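Local atomic coordinates of EST1E (Clostridium proteoclasticum, PDB entry 2WTM), a protein that hydrolyses feruloyl esters as a promiscuous esterase of the alpha/beta-hydrolase fold. Residues T143-L147 and G148-D152. Numbering follows the deposited sequence.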
ATOM      1  N   THR A 143      13.503   9.564   7.741  1.00 14.89           N
ATOM      2  CA  THR A 143      14.576  10.172   8.558  1.00 16.85           C
ATOM      3  C   THR A 143      14.735   9.529   9.914  1.00 17.50           C
ATOM      4  O   THR A 143      15.689   9.854  10.617  1.00 19.27           O
ATOM      5  CB  THR A 143      14.358  11.672   8.820  1.00 18.00           C
ATOM      6  OG1 THR A 143      13.319  11.871   9.787  1.00 25.40           O
ATOM      7  CG2 THR A 143      14.110  12.413   7.605  1.00 20.22           C
ATOM      8  N   GLY A 144      13.816   8.666  10.318  1.00 16.32           N
ATOM      9  CA  GLY A 144      13.870   7.903  11.573  1.00 17.93           C
ATOM     10  C   GLY A 144      13.045   8.511  12.682  1.00 17.95           C
ATOM     11  O   GLY A 144      13.408   8.386  13.871  1.00 20.46           O
ATOM     12  N   GLU A 145      11.905   9.141  12.381  1.00 17.57           N
ATOM     13  CA  GLU A 145      11.001   9.513  13.449  1.00 18.40           C
ATOM     14  C   GLU A 145       9.526   9.239  13.075  1.00 18.16           C
ATOM     15  O   GLU A 145       9.147   9.274  11.878  1.00 18.17           O
ATOM     16  CB  GLU A 145      11.186  10.974  13.808  1.00 17.82           C
ATOM     17  CG  GLU A 145      10.070  11.549  14.657  1.00 20.68           C
ATOM     18  CD  GLU A 145      10.233  13.033  15.031  1.00 24.70           C
ATOM     19  OE1 GLU A 145      11.384  13.528  14.937  1.00 30.80           O
ATOM     20  OE2 GLU A 145       9.177  13.673  15.353  1.00 29.71           O
ATOM     21  N   LEU A 146       8.701   9.029  14.087  1.00 17.28           N
ATOM     22  CA  LEU A 146       7.283   8.951  13.893  1.00 16.78           C
ATOM     23  C   LEU A 146       6.633   9.604  15.097  1.00 17.46           C
ATOM     24  O   LEU A 146       6.712   9.064  16.206  1.00 16.79           O
ATOM     25  CB  LEU A 146       6.782   7.492  13.768  1.00 16.48           C
ATOM     26  CG  LEU A 146       5.237   7.328  13.745  1.00 16.61           C
ATOM     27  CD1 LEU A 146       4.638   7.985  12.474  1.00 15.10           C
ATOM     28  CD2 LEU A 146       4.870   5.865  13.872  1.00 17.47           C
ATOM     29  N   LEU A 147       5.996  10.732  14.859  1.00 17.48           N
ATOM     30  CA  LEU A 147       5.194  11.434  15.866  1.00 21.04           C
ATOM     31  C   LEU A 147       5.982  11.609  17.182  1.00 22.80           C
ATOM     32  O   LEU A 147       5.487  11.249  18.260  1.00 26.37           O
ATOM     33  CB  LEU A 147       3.888  10.662  16.090  1.00 21.55           C
ATOM     34  CG  LEU A 147       2.921  10.486  14.930  1.00 23.10           C
ATOM     35  CD1 LEU A 147       1.654   9.677  15.302  1.00 29.45           C
ATOM     36  CD2 LEU A 147       2.522  11.857  14.326  1.00 24.38           C
ATOM     37  N   GLY A 148       7.233  12.033  17.089  1.00 23.36           N
ATOM     38  CA  GLY A 148       8.101  12.255  18.265  1.00 23.95           C
ATOM     39  C   GLY A 148       9.007  11.111  18.718  1.00 24.33           C
ATOM     40  O   GLY A 148      10.004  11.362  19.401  1.00 25.25           O
ATOM     41  N   LEU A 149       8.714   9.876  18.323  1.00 20.81           N
ATOM     42  CA  LEU A 149       9.610   8.767  18.600  1.00 21.85           C
ATOM     43  C   LEU A 149      10.692   8.731  17.591  1.00 21.76           C
ATOM     44  O   LEU A 149      10.390   8.764  16.408  1.00 21.76           O
ATOM     45  CB  LEU A 149       8.893   7.427  18.568  1.00 21.70           C
ATOM     46  CG  LEU A 149       7.843   7.182  19.617  1.00 26.21           C
ATOM     47  CD1 LEU A 149       7.173   5.831  19.437  1.00 26.54           C
ATOM     48  CD2 LEU A 149       8.484   7.180  20.918  1.00 27.76           C
ATOM     49  N   LYS A 150      11.945   8.579  18.028  1.00 22.62           N
ATOM     50  CA  LYS A 150      13.094   8.496  17.148  1.00 23.72           C
ATOM     51  C   LYS A 150      13.708   7.113  17.117  1.00 22.44           C
ATOM     52  O   LYS A 150      13.855   6.444  18.142  1.00 21.54           O
ATOM     53  CB  LYS A 150      14.153   9.544  17.576  1.00 24.07           C
ATOM     54  CG  LYS A 150      13.577  10.958  17.481  1.00 26.76           C
ATOM     55  CD  LYS A 150      14.673  12.033  17.239  1.00 30.14           C
ATOM     56  CE  LYS A 150      15.012  12.262  15.686  1.00 36.43           C
ATOM     57  NZ  LYS A 150      14.066  13.214  14.902  1.00 37.12           N
ATOM     58  N   PHE A 151      14.159   6.682  15.938  1.00 21.64           N
ATOM     59  CA  PHE A 151      14.696   5.308  15.776  1.00 21.61           C
ATOM     60  C   PHE A 151      15.580   5.312  14.547  1.00 20.52           C
ATOM     61  O   PHE A 151      15.660   6.338  13.869  1.00 20.77           O
ATOM     62  CB  PHE A 151      13.548   4.259  15.622  1.00 22.24           C
ATOM     63  CG  PHE A 151      12.515   4.676  14.621  1.00 21.21           C
ATOM     64  CD1 PHE A 151      12.742   4.455  13.249  1.00 20.09           C
ATOM     65  CD2 PHE A 151      11.381   5.351  15.017  1.00 20.73           C
ATOM     66  CE1 PHE A 151      11.824   4.926  12.298  1.00 20.33           C
ATOM     67  CE2 PHE A 151      10.487   5.822  14.112  1.00 19.13           C
ATOM     68  CZ  PHE A 151      10.698   5.614  12.719  1.00 20.95           C
ATOM     69  N   ASP A 152      16.247   4.187  14.297  1.00 20.19           N
ATOM     70  CA  ASP A 152      17.130   4.017  13.134  1.00 19.91           C
ATOM     71  C   ASP A 152      16.218   3.658  11.971  1.00 18.79           C
ATOM     72  O   ASP A 152      15.495   2.617  12.048  1.00 17.02           O
ATOM     73  CB  ASP A 152      18.092   2.854  13.377  1.00 20.93           C
ATOM     74  CG  ASP A 152      19.081   2.658  12.235  1.00 23.00           C
ATOM     75  OD1 ASP A 152      18.915   3.248  11.133  1.00 21.14           O
ATOM     76  OD2 ASP A 152      20.093   1.912  12.461  1.00 26.45           O
TER
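One face of the Phe-151 ring is turned to Gly-144: the glycine carbonyl O sits 3.7 Å above the ring plane, over its centre, and Gly-144 CA makes a CH-pi contact with the same face. The backbone of Glu-145 and Leu-146 meets the ring obliquely near CE2, which also touches Leu-146 CB at 4.1 Å. CG of Phe-151 stands between its own backbone N and carbonyl carbon (chi1 48°), which folds the ring back under residues 144-146. That ring thus underlies the carbonyl that its own backbone N engages, Phe-151 N to Gly-144 O at 2.8 Å. On the other face of the ladder, Glu-145 runs out fully extended and divides its carboxylate between two partners. OE1 uses its anti lone pair for a salt bridge to Lys-150 NZ at 2.7 Å, the lysine bending at chi3 and chi4 (87° and 83°) to reach back, while OE2 accepts a weak hydrogen bond from Gly-148 N at 3.1 Å in the turn. In the backbone, Leu-146 and Leu-149 form the antiparallel hydrogen-bonded pair next to the turn, with Leu-146 N to Leu-149 O at 2.9 Å, and their side chains point to the face opposite Glu-145 and Lys-150. Leu-147 packs on Phe-36 and Trp-163, near the probable Ser-His-Asp triad without touching it. Here is a compact example of a beta hairpin with a two-residue loop, Leu-147 and Gly-148 at the centre of a type I' turn, entered from helix 137-143 through a Schellman motif at Gly-144, in what is probably an insertion between strands 125-131 and 192-197 of the alpha/beta-hydrolase sheet.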